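Local coordinates for periplasmic cell division protein (SufI) (Aquifex aeolicus, PDB 6SYY) that is a multicopper oxidase that binds four copper ions and probably couples the oxidation of its substrates to the reduction of oxygen, at residues G167-Y171 with Y172-G176; E181-D184 with E185-K189; D193-Y196 with G197-D200; H497-N500 with E501-Y505. All coordinates share one frame; numbering follows the deposited sequence.

Along the chain the four contacts follow in order. Interaction 1 ends helix 166-172; strand 176-181 then leads to interaction 2, at the start of helix 183-192, with centres about 30 Å apart on opposite sides of the chain's centre. Interaction 3 lies just beyond that helix, its centre about 13 Å from interaction 2, and the two touch: Lys189 O meets Leu194 N at 3.0 Å, probably hydrogen-bonded, and Leu188 packs on Leu194. Between them they carry the chain from strand 176-181 through helix 183-192 to strand 200-208. Interaction 4, running into strand 503-509, stands apart, about 36 Å between centres from interaction 3. Interactions 1 and 4 border copper-ligand histidines; 2 and 3 lie away from the metals.

Interaction 1 of 4, residues G167-Y171 with Y172-G176; sequences GYQVY and YGLAG
Tyr168 O receives Tyr172 N at 2.9 Å, a helical i to i+4 bond in the final turn, before the Schellman motif. Leu174 N reaches back to Gln169 O at 3.0 Å and Gly173 N to Val170 O, also 3.0 Å. Gly173 makes this possible with a phi of 139°, where a side chain would jam against the preceding carbonyl. The buried Leu174 O, without a polar partner, meets Val170 CA in a 3.5 Å C-H...O contact.

One turn apart, the Tyr168 and Tyr172 rings form an offset stack, centroids 4.4 Å apart, Tyr172 CD1 over the centre of the Tyr168 ring. Tyr168 chi1, 177°, sets the ring beside its own carbonyl carbon, facing that neighbour. Tyr171 completes the cluster, its edge directed at the Tyr172 face with the planes 87° apart. Trading Tyr168 for alanine would probably leave this side of the Tyr172 ring without its stacking mate and deprive Arg165 of its cation-pi partner.

Leu174 CD1 lies beside Gln169 CB; OE1 of Gln169 is hydrogen-bonded to Ser115 OG. The branched apolar ends suit a buried helix terminus: Leu174 rests on Leu83 and Tyr85 of strand 80-86, while Val170 packs against the copper ligand His159 on strand 154-160.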
loop_
_atom_site.group_PDB
_atom_site.type_symbol
_atom_site.label_atom_id
_atom_site.label_comp_id
_atom_site.label_asym_id
_atom_site.label_seq_id
_atom_site.Cartn_x
_atom_site.Cartn_y
_atom_site.Cartn_z
ATOM N N GLY A 167 -2.362 -4.736 12.736
ATOM C CA GLY A 167 -1.280 -5.654 12.419
ATOM C C GLY A 167 -1.727 -7.103 12.453
ATOM O O GLY A 167 -1.341 -7.906 11.598
ATOM N N TYR A 168 -2.566 -7.454 13.427
ATOM C CA TYR A 168 -3.042 -8.829 13.523
ATOM C C TYR A 168 -3.886 -9.206 12.310
ATOM O O TYR A 168 -3.659 -10.246 11.680
ATOM C CB TYR A 168 -3.841 -9.023 14.815
ATOM C CG TYR A 168 -4.423 -10.415 14.956
ATOM C CD1 TYR A 168 -5.661 -10.735 14.405
ATOM C CD2 TYR A 168 -3.734 -11.407 15.634
ATOM C CE1 TYR A 168 -6.191 -12.003 14.522
ATOM C CE2 TYR A 168 -4.260 -12.678 15.761
ATOM C CZ TYR A 168 -5.489 -12.973 15.200
ATOM O OH TYR A 168 -6.021 -14.239 15.321
ATOM N N GLN A 169 -4.872 -8.376 11.973
ATOM C CA GLN A 169 -5.835 -8.776 10.953
ATOM C C GLN A 169 -5.220 -8.749 9.559
ATOM O O GLN A 169 -5.518 -9.616 8.729
ATOM C CB GLN A 169 -7.076 -7.890 11.028
ATOM C CG GLN A 169 -7.876 -8.082 12.304
ATOM C CD GLN A 169 -9.299 -7.589 12.174
ATOM O OE1 GLN A 169 -9.545 -6.482 11.696
ATOM N NE2 GLN A 169 -10.249 -8.419 12.586
ATOM N N VAL A 170 -4.362 -7.767 9.278
ATOM C CA VAL A 170 -3.667 -7.750 7.995
ATOM C C VAL A 170 -2.786 -8.984 7.865
ATOM O O VAL A 170 -2.830 -9.700 6.858
ATOM C CB VAL A 170 -2.853 -6.455 7.840
ATOM C CG1 VAL A 170 -1.970 -6.525 6.597
ATOM C CG2 VAL A 170 -3.782 -5.257 7.771
ATOM N N TYR A 171 -1.996 -9.266 8.903
ATOM C CA TYR A 171 -1.093 -10.409 8.865
ATOM C C TYR A 171 -1.846 -11.723 8.703
ATOM O O TYR A 171 -1.346 -12.644 8.048
ATOM C CB TYR A 171 -0.241 -10.440 10.131
ATOM C CG TYR A 171 0.724 -11.600 10.184
ATOM C CD1 TYR A 171 1.876 -11.600 9.410
ATOM C CD2 TYR A 171 0.488 -12.694 11.010
ATOM C CE1 TYR A 171 2.762 -12.658 9.448
ATOM C CE2 TYR A 171 1.378 -13.755 11.063
ATOM C CZ TYR A 171 2.516 -13.730 10.278
ATOM O OH TYR A 171 3.413 -14.775 10.315
ATOM N N TYR A 172 -3.041 -11.834 9.278
ATOM C CA TYR A 172 -3.779 -13.084 9.160
ATOM C C TYR A 172 -4.586 -13.185 7.872
ATOM O O TYR A 172 -5.184 -14.237 7.620
ATOM C CB TYR A 172 -4.680 -13.290 10.384
ATOM C CG TYR A 172 -3.971 -14.082 11.455
ATOM C CD1 TYR A 172 -3.211 -13.448 12.430
ATOM C CD2 TYR A 172 -4.019 -15.468 11.463
ATOM C CE1 TYR A 172 -2.537 -14.176 13.395
ATOM C CE2 TYR A 172 -3.350 -16.203 12.425
ATOM C CZ TYR A 172 -2.612 -15.551 13.388
ATOM O OH TYR A 172 -1.945 -16.275 14.346
ATOM N N GLY A 173 -4.614 -12.141 7.045
ATOM C CA GLY A 173 -5.117 -12.326 5.699
ATOM C C GLY A 173 -6.013 -11.248 5.123
ATOM O O GLY A 173 -6.345 -11.301 3.937
ATOM N N LEU A 174 -6.418 -10.271 5.929
ATOM C CA LEU A 174 -7.287 -9.204 5.431
ATOM C C LEU A 174 -6.415 -8.178 4.717
ATOM O O LEU A 174 -5.878 -7.251 5.323
ATOM C CB LEU A 174 -8.093 -8.580 6.564
ATOM C CG LEU A 174 -9.053 -9.520 7.289
ATOM C CD1 LEU A 174 -9.878 -8.765 8.334
ATOM C CD2 LEU A 174 -9.947 -10.237 6.286
ATOM N N ALA A 175 -6.261 -8.365 3.406
ATOM C CA ALA A 175 -5.490 -7.460 2.565
ATOM C C ALA A 175 -5.851 -7.731 1.113
ATOM O O ALA A 175 -5.934 -8.889 0.693
ATOM C CB ALA A 175 -3.976 -7.623 2.771
ATOM N N GLY A 176 -6.060 -6.661 0.356
ATOM C CA GLY A 176 -6.401 -6.796 -1.046
ATOM C C GLY A 176 -5.982 -5.566 -1.818
ATOM O O GLY A 176 -5.763 -4.489 -1.250
#

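Interaction 2 of 4, residues E181-D184 with E185-K189; sequences EDED and EDNLK
Asp182 caps helix 183-192: its backbone carbonyl takes Asp186 N at 3.0 Å, while its carboxylate folds back over the first turn as an N-cap. The side-chain bond runs from Glu185 N to Asp182 OD1, 3.0 Å long and 164° at the hydrogen, and reaches the oxygen nearly along its C-O axis. Asp184 N adds a weak bond to the same OD1, which Ser153 OG also holds from outside. With chi1 at 62°, Asp182 CG stands between its own N and carbonyl carbon, and this brings the carboxylate round to the amides that have no carbonyl of a preceding turn. Aspartate, short and anionic, suits the place, and the negative charge is probably stabilised by the positive end of the helix dipole.

Glu181, at the end of the preceding strand, meets the helix through methylenes, CG lying 4.1 Å from Glu185 CG. Its OE2 is 5.2 Å from Glu185 OE2, a pair of like charges that outside arginines are likely to ease. Glu185 is bent at chi2, which turns its carboxylate away from the cap to a salt bridge with Arg249, and Asp186 is salt-bridged to Arg98. A cluster of acids at a helix start is therefore partly balanced by bases on neighbouring strands.

One residue further along, Asn187 N donates to Glu183 O at 3.0 Å. The side chains of the same two residues are also joined, by a water that donates to Glu183 OE2 and accepts from Asn187 ND2 at 2.6 Å.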
loop_
_atom_site.group_PDB
_atom_site.type_symbol
_atom_site.label_atom_id
_atom_site.label_comp_id
_atom_site.label_asym_id
_atom_site.label_seq_id
_atom_site.Cartn_x
_atom_site.Cartn_y
_atom_site.Cartn_z
ATOM N N GLU A 181 -9.196 2.724 -12.810
ATOM C CA GLU A 181 -8.938 3.008 -14.210
ATOM C C GLU A 181 -9.510 4.370 -14.570
ATOM O O GLU A 181 -10.599 4.740 -14.115
ATOM C CB GLU A 181 -9.539 1.922 -15.103
ATOM C CG GLU A 181 -8.903 0.555 -14.897
ATOM C CD GLU A 181 -9.559 -0.528 -15.731
ATOM O OE1 GLU A 181 -10.799 -0.672 -15.657
ATOM O OE2 GLU A 181 -8.832 -1.231 -16.466
ATOM N N ASP A 182 -8.753 5.122 -15.361
ATOM C CA ASP A 182 -9.226 6.366 -15.950
ATOM C C ASP A 182 -8.758 6.386 -17.400
ATOM O O ASP A 182 -8.273 5.382 -17.928
ATOM C CB ASP A 182 -8.753 7.590 -15.144
ATOM C CG ASP A 182 -7.227 7.740 -15.097
ATOM O OD1 ASP A 182 -6.513 7.181 -15.955
ATOM O OD2 ASP A 182 -6.729 8.421 -14.172
ATOM N N GLU A 183 -8.888 7.546 -18.043
ATOM C CA GLU A 183 -8.521 7.646 -19.449
ATOM C C GLU A 183 -7.022 7.448 -19.662
ATOM O O GLU A 183 -6.617 6.888 -20.689
ATOM C CB GLU A 183 -8.982 8.995 -20.003
ATOM C CG GLU A 183 -8.846 9.140 -21.510
ATOM C CD GLU A 183 -9.432 10.442 -22.021
ATOM O OE1 GLU A 183 -9.960 11.221 -21.198
ATOM O OE2 GLU A 183 -9.366 10.687 -23.245
ATOM N N ASP A 184 -6.189 7.879 -18.708
ATOM C CA ASP A 184 -4.746 7.682 -18.844
ATOM C C ASP A 184 -4.386 6.206 -18.825
ATOM O O ASP A 184 -3.544 5.753 -19.612
ATOM C CB ASP A 184 -3.995 8.413 -17.731
ATOM C CG ASP A 184 -3.895 9.899 -17.973
ATOM O OD1 ASP A 184 -3.895 10.308 -19.154
ATOM O OD2 ASP A 184 -3.805 10.655 -16.980
ATOM N N GLU A 185 -4.999 5.443 -17.918
ATOM C CA GLU A 185 -4.788 4.000 -17.900
ATOM C C GLU A 185 -5.281 3.359 -19.190
ATOM O O GLU A 185 -4.680 2.395 -19.682
ATOM C CB GLU A 185 -5.486 3.381 -16.691
ATOM C CG GLU A 185 -5.436 1.861 -16.651
ATOM C CD GLU A 185 -4.023 1.318 -16.529
ATOM O OE1 GLU A 185 -3.142 2.046 -16.023
ATOM O OE2 GLU A 185 -3.795 0.158 -16.940
ATOM N N ASP A 186 -6.368 3.886 -19.758
ATOM C CA ASP A 186 -6.870 3.365 -21.025
ATOM C C ASP A 186 -5.822 3.493 -22.119
ATOM O O ASP A 186 -5.554 2.536 -22.855
ATOM C CB ASP A 186 -8.150 4.097 -21.430
ATOM C CG ASP A 186 -9.347 3.708 -20.582
ATOM O OD1 ASP A 186 -9.224 2.789 -19.744
ATOM O OD2 ASP A 186 -10.414 4.331 -20.759
ATOM N N ASN A 187 -5.210 4.674 -22.236
ATOM C CA ASN A 187 -4.214 4.886 -23.282
ATOM C C ASN A 187 -2.976 4.030 -23.054
ATOM O O ASN A 187 -2.382 3.520 -24.011
ATOM C CB ASN A 187 -3.847 6.366 -23.359
ATOM C CG ASN A 187 -5.037 7.241 -23.698
ATOM O OD1 ASN A 187 -6.008 6.782 -24.304
ATOM N ND2 ASN A 187 -4.970 8.509 -23.310
ATOM N N LEU A 188 -2.570 3.856 -21.796
ATOM C CA LEU A 188 -1.437 2.981 -21.515
ATOM C C LEU A 188 -1.772 1.530 -21.831
ATOM O O LEU A 188 -0.953 0.810 -22.412
ATOM C CB LEU A 188 -1.011 3.118 -20.056
ATOM C CG LEU A 188 0.232 2.300 -19.706
ATOM C CD1 LEU A 188 1.472 2.853 -20.413
ATOM C CD2 LEU A 188 0.427 2.268 -18.203
ATOM N N LYS A 189 -2.974 1.086 -21.454
ATOM C CA LYS A 189 -3.376 -0.293 -21.716
ATOM C C LYS A 189 -3.384 -0.582 -23.210
ATOM O O LYS A 189 -3.013 -1.678 -23.641
ATOM C CB LYS A 189 -4.750 -0.554 -21.092
ATOM C CG LYS A 189 -5.365 -1.911 -21.395
ATOM C CD LYS A 189 -6.721 -2.056 -20.701
ATOM C CE LYS A 189 -7.466 -3.310 -21.150
ATOM N NZ LYS A 189 -7.773 -3.294 -22.611
HETATM O O HOH W 1 -6.472 10.525 -23.967
#

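Interaction 3 of 4, residues D193-Y196 with G197-D200; sequences DLEY and GVID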
loop_
_atom_site.group_PDB
_atom_site.type_symbol
_atom_site.label_atom_id
_atom_site.label_comp_id
_atom_site.label_asym_id
_atom_site.label_seq_id
_atom_site.Cartn_x
_atom_site.Cartn_y
_atom_site.Cartn_z
ATOM N N ASP A 193 -0.926 -3.105 -24.842
ATOM C CA ASP A 193 -1.761 -4.306 -24.900
ATOM C C ASP A 193 -1.832 -4.985 -23.533
ATOM O O ASP A 193 -1.786 -6.212 -23.423
ATOM C CB ASP A 193 -1.260 -5.277 -25.976
ATOM C CG ASP A 193 -2.309 -6.290 -26.386
ATOM O OD1 ASP A 193 -3.484 -6.119 -26.000
ATOM O OD2 ASP A 193 -1.955 -7.260 -27.092
ATOM N N LEU A 194 -1.931 -4.179 -22.479
ATOM C CA LEU A 194 -1.991 -4.722 -21.130
ATOM C C LEU A 194 -3.315 -5.441 -20.895
ATOM O O LEU A 194 -4.357 -5.075 -21.443
ATOM C CB LEU A 194 -1.812 -3.613 -20.092
ATOM C CG LEU A 194 -0.496 -2.829 -20.152
ATOM C CD1 LEU A 194 -0.432 -1.773 -19.039
ATOM C CD2 LEU A 194 0.708 -3.767 -20.094
ATOM N N GLU A 195 -3.256 -6.489 -20.079
ATOM C CA GLU A 195 -4.437 -7.240 -19.676
ATOM C C GLU A 195 -4.166 -7.841 -18.308
ATOM O O GLU A 195 -3.123 -8.473 -18.108
ATOM C CB GLU A 195 -4.777 -8.340 -20.690
ATOM C CG GLU A 195 -5.937 -9.225 -20.260
ATOM C CD GLU A 195 -6.326 -10.242 -21.316
ATOM O OE1 GLU A 195 -5.806 -10.159 -22.452
ATOM O OE2 GLU A 195 -7.156 -11.124 -21.003
ATOM N N TYR A 196 -5.091 -7.628 -17.374
ATOM C CA TYR A 196 -4.924 -8.163 -16.029
ATOM C C TYR A 196 -4.725 -9.673 -16.076
ATOM O O TYR A 196 -5.406 -10.382 -16.819
ATOM C CB TYR A 196 -6.133 -7.823 -15.151
ATOM C CG TYR A 196 -6.056 -8.507 -13.808
ATOM C CD1 TYR A 196 -5.260 -7.993 -12.797
ATOM C CD2 TYR A 196 -6.750 -9.687 -13.564
ATOM C CE1 TYR A 196 -5.163 -8.623 -11.575
ATOM C CE2 TYR A 196 -6.657 -10.328 -12.344
ATOM C CZ TYR A 196 -5.864 -9.789 -11.354
ATOM O OH TYR A 196 -5.765 -10.414 -10.134
ATOM N N GLY A 197 -3.776 -10.163 -15.282
ATOM C CA GLY A 197 -3.460 -11.574 -15.247
ATOM C C GLY A 197 -2.640 -12.092 -16.409
ATOM O O GLY A 197 -2.158 -13.231 -16.344
ATOM N N VAL A 198 -2.458 -11.308 -17.470
ATOM C CA VAL A 198 -1.637 -11.735 -18.595
ATOM C C VAL A 198 -0.276 -11.052 -18.503
ATOM O O VAL A 198 0.731 -11.695 -18.180
ATOM C CB VAL A 198 -2.327 -11.438 -19.939
ATOM C CG1 VAL A 198 -1.458 -11.903 -21.103
ATOM C CG2 VAL A 198 -3.681 -12.106 -19.985
ATOM N N ILE A 199 -0.232 -9.751 -18.784
ATOM C CA ILE A 199 0.988 -8.966 -18.628
ATOM C C ILE A 199 0.816 -7.800 -17.665
ATOM O O ILE A 199 1.750 -7.008 -17.502
ATOM C CB ILE A 199 1.522 -8.463 -19.986
ATOM C CG1 ILE A 199 0.518 -7.522 -20.653
ATOM C CG2 ILE A 199 1.859 -9.647 -20.904
ATOM C CD1 ILE A 199 1.025 -6.914 -21.951
ATOM N N ASP A 200 -0.348 -7.671 -17.023
ATOM C CA ASP A 200 -0.586 -6.697 -15.957
ATOM C C ASP A 200 -0.786 -7.507 -14.676
ATOM O O ASP A 200 -1.887 -7.992 -14.406
ATOM C CB ASP A 200 -1.790 -5.814 -16.281
ATOM C CG ASP A 200 -1.895 -4.594 -15.370
ATOM O OD1 ASP A 200 -1.175 -4.536 -14.353
ATOM O OD2 ASP A 200 -2.700 -3.685 -15.672
#
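Three backbone donors, from Val198, Ile199 and Asp200, converge on Glu195 O, and these hydrogen bonds organise the turn. Val198 N, at 3.0 Å, and Asp200 N, at 3.1 Å, approach from opposite sides of the carbonyl plane, both well out of it, and Ile199 N lies in the plane between them at 3.2 Å. Gly197 N returns a bond to Asp200 O, so that Tyr196 and Asp200 form a single beta bridge, and Tyr196 CA adds a C-H...O contact of 3.4 Å to the same Asp200 O. Gly197 suits its position because phi is positive, at 77°.

The apolar contacts lie beside this network. Leu194 CD2 meets Ile199 CD1 at 3.7 Å, the two chains crossing at about a right angle. Both residues are buried, so branched aliphatic side chains suit the place. On the exposed side Val198 CG2 lies against the flat end of Glu195, 3.5 Å from CD, the extended glutamate chain covering the valine methyl.

The aromatic contact belongs to Tyr196. Because its CG is turned away from its own backbone N (chi1 173°), the ring stands beside the next peptide, with Gly197 N over one face, 3.2 Å from CG. Its hydroxyl bonds Pro52 O and its ring touches Ile51; with alanine here, Pro52 O would probably lose that partner and a gap open beside Ile51.

Charge enters through Asp200, whose carboxylate forms a salt bridge with Arg251 on strand 247-254.

Residues 195-198 have the backbone angles and closing bond of a type II beta turn with glycine in third place, here leading from helix 183-192 into strand 200-208.

Interaction 4 of 4, residues H497-N500 with E501-Y505; sequences HPYN and EHQIY
The first residue to touch is Glu501, whose O comes within 3.5 Å of His497 CE1 as the chain reverses between strands 488-495 and 503-509, a connection between the two sheets of a cupredoxin-type domain. Next is Gln503. Its CG sits squarely over the His497 ring, 4.0 Å from the centroid and 6° off the normal, a CH-pi contact. Bent at chi2 (-64°), the chain doubles back, and NE2 donates to Glu501 O at 3.0 Å while lying 3.6 Å from Tyr499 CB; OE1 is taken by Trp126 N. Glutamine suits this place, offering methylenes to a ring and both amide ends to backbone groups. Last comes Tyr505, whose OH lies near the plane of the Tyr499 ring, 3.8 Å from CE2, and bonds Ala124 O. Its side chain is about 4 Å, at the nearest atoms, from that of the copper ligand His456.

No hydrogen bond joins the two segments directly. Instead, the Gln503 amide, Tyr505 OH and both His497 nitrogens are satisfied within their own segment or from outside: His497 ND1 accepts Tyr499 N in its ring plane at 3.1 Å, and NE2 is hydrogen-bonded to Asn526 O, a pattern consistent with a neutral imidazole carrying its proton on NE2.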
loop_
_atom_site.group_PDB
_atom_site.type_symbol
_atom_site.label_atom_id
_atom_site.label_comp_id
_atom_site.label_asym_id
_atom_site.label_seq_id
_atom_site.Cartn_x
_atom_site.Cartn_y
_atom_site.Cartn_z
ATOM N N HIS A 497 -11.004 19.499 -0.668
ATOM C CA HIS A 497 -11.965 18.404 -0.722
ATOM C C HIS A 497 -13.336 18.932 -1.119
ATOM O O HIS A 497 -13.689 20.071 -0.789
ATOM C CB HIS A 497 -12.063 17.663 0.622
ATOM C CG HIS A 497 -12.672 18.474 1.725
ATOM N ND1 HIS A 497 -14.034 18.641 1.864
ATOM C CD2 HIS A 497 -12.105 19.157 2.747
ATOM C CE1 HIS A 497 -14.278 19.395 2.920
ATOM N NE2 HIS A 497 -13.125 19.722 3.475
ATOM N N PRO A 498 -14.134 18.120 -1.820
ATOM C CA PRO A 498 -15.417 18.608 -2.343
ATOM C C PRO A 498 -16.616 18.332 -1.448
ATOM O O PRO A 498 -17.751 18.294 -1.938
ATOM C CB PRO A 498 -15.546 17.841 -3.661
ATOM C CG PRO A 498 -14.914 16.518 -3.344
ATOM C CD PRO A 498 -13.768 16.813 -2.398
ATOM N N TYR A 499 -16.396 18.140 -0.154
ATOM C CA TYR A 499 -17.455 17.740 0.761
ATOM C C TYR A 499 -17.973 18.946 1.533
ATOM O O TYR A 499 -17.267 19.945 1.702
ATOM C CB TYR A 499 -16.942 16.660 1.717
ATOM C CG TYR A 499 -16.191 15.559 0.996
ATOM C CD1 TYR A 499 -16.749 14.916 -0.105
ATOM C CD2 TYR A 499 -14.915 15.184 1.396
ATOM C CE1 TYR A 499 -16.060 13.920 -0.779
ATOM C CE2 TYR A 499 -14.219 14.185 0.728
ATOM C CZ TYR A 499 -14.794 13.560 -0.357
ATOM O OH TYR A 499 -14.105 12.571 -1.021
ATOM N N ASN A 500 -19.223 18.851 1.995
ATOM C CA ASN A 500 -19.882 19.948 2.696
ATOM C C ASN A 500 -19.767 19.846 4.216
ATOM O O ASN A 500 -20.497 20.543 4.928
ATOM C CB ASN A 500 -21.361 20.041 2.284
ATOM C CG ASN A 500 -22.162 18.778 2.600
ATOM O OD1 ASN A 500 -21.721 17.902 3.348
ATOM N ND2 ASN A 500 -23.361 18.693 2.032
ATOM N N GLU A 501 -18.871 18.999 4.722
ATOM C CA GLU A 501 -18.640 18.847 6.151
ATOM C C GLU A 501 -17.144 18.777 6.412
ATOM O O GLU A 501 -16.360 18.395 5.540
ATOM C CB GLU A 501 -19.305 17.583 6.716
ATOM C CG GLU A 501 -20.794 17.684 6.950
ATOM C CD GLU A 501 -21.322 16.499 7.733
ATOM O OE1 GLU A 501 -20.682 15.425 7.690
ATOM O OE2 GLU A 501 -22.369 16.642 8.399
ATOM N N HIS A 502 -16.752 19.141 7.631
ATOM C CA HIS A 502 -15.361 18.986 8.027
ATOM C C HIS A 502 -14.976 17.509 8.006
ATOM O O HIS A 502 -15.824 16.616 8.085
ATOM C CB HIS A 502 -15.122 19.583 9.414
ATOM C CG HIS A 502 -15.800 18.835 10.520
ATOM N ND1 HIS A 502 -17.089 19.110 10.925
ATOM C CD2 HIS A 502 -15.364 17.826 11.309
ATOM C CE1 HIS A 502 -17.418 18.299 11.917
ATOM N NE2 HIS A 502 -16.388 17.511 12.170
ATOM N N GLN A 503 -13.675 17.259 7.895
ATOM C CA GLN A 503 -13.144 15.914 7.715
ATOM C C GLN A 503 -12.155 15.586 8.822
ATOM O O GLN A 503 -11.352 16.433 9.221
ATOM C CB GLN A 503 -12.459 15.774 6.350
ATOM C CG GLN A 503 -13.379 16.033 5.176
ATOM C CD GLN A 503 -14.496 15.018 5.096
ATOM O OE1 GLN A 503 -14.262 13.812 5.182
ATOM N NE2 GLN A 503 -15.725 15.500 4.944
ATOM N N ILE A 504 -12.214 14.351 9.305
ATOM C CA ILE A 504 -11.281 13.843 10.304
ATOM C C ILE A 504 -10.453 12.758 9.636
ATOM O O ILE A 504 -10.967 11.680 9.313
ATOM C CB ILE A 504 -12.000 13.304 11.545
ATOM C CG1 ILE A 504 -12.869 14.399 12.162
ATOM C CG2 ILE A 504 -10.987 12.778 12.544
ATOM C CD1 ILE A 504 -12.109 15.677 12.480
ATOM N N TYR A 505 -9.172 13.037 9.430
ATOM C CA TYR A 505 -8.289 12.126 8.727
ATOM C C TYR A 505 -7.157 11.694 9.646
ATOM O O TYR A 505 -6.745 12.433 10.541
ATOM C CB TYR A 505 -7.735 12.775 7.459
ATOM C CG TYR A 505 -8.768 12.944 6.367
ATOM C CD1 TYR A 505 -9.626 11.901 6.031
ATOM C CD2 TYR A 505 -8.888 14.144 5.673
ATOM C CE1 TYR A 505 -10.570 12.043 5.031
ATOM C CE2 TYR A 505 -9.830 14.297 4.673
ATOM C CZ TYR A 505 -10.669 13.245 4.358
ATOM O OH TYR A 505 -11.610 13.392 3.362
#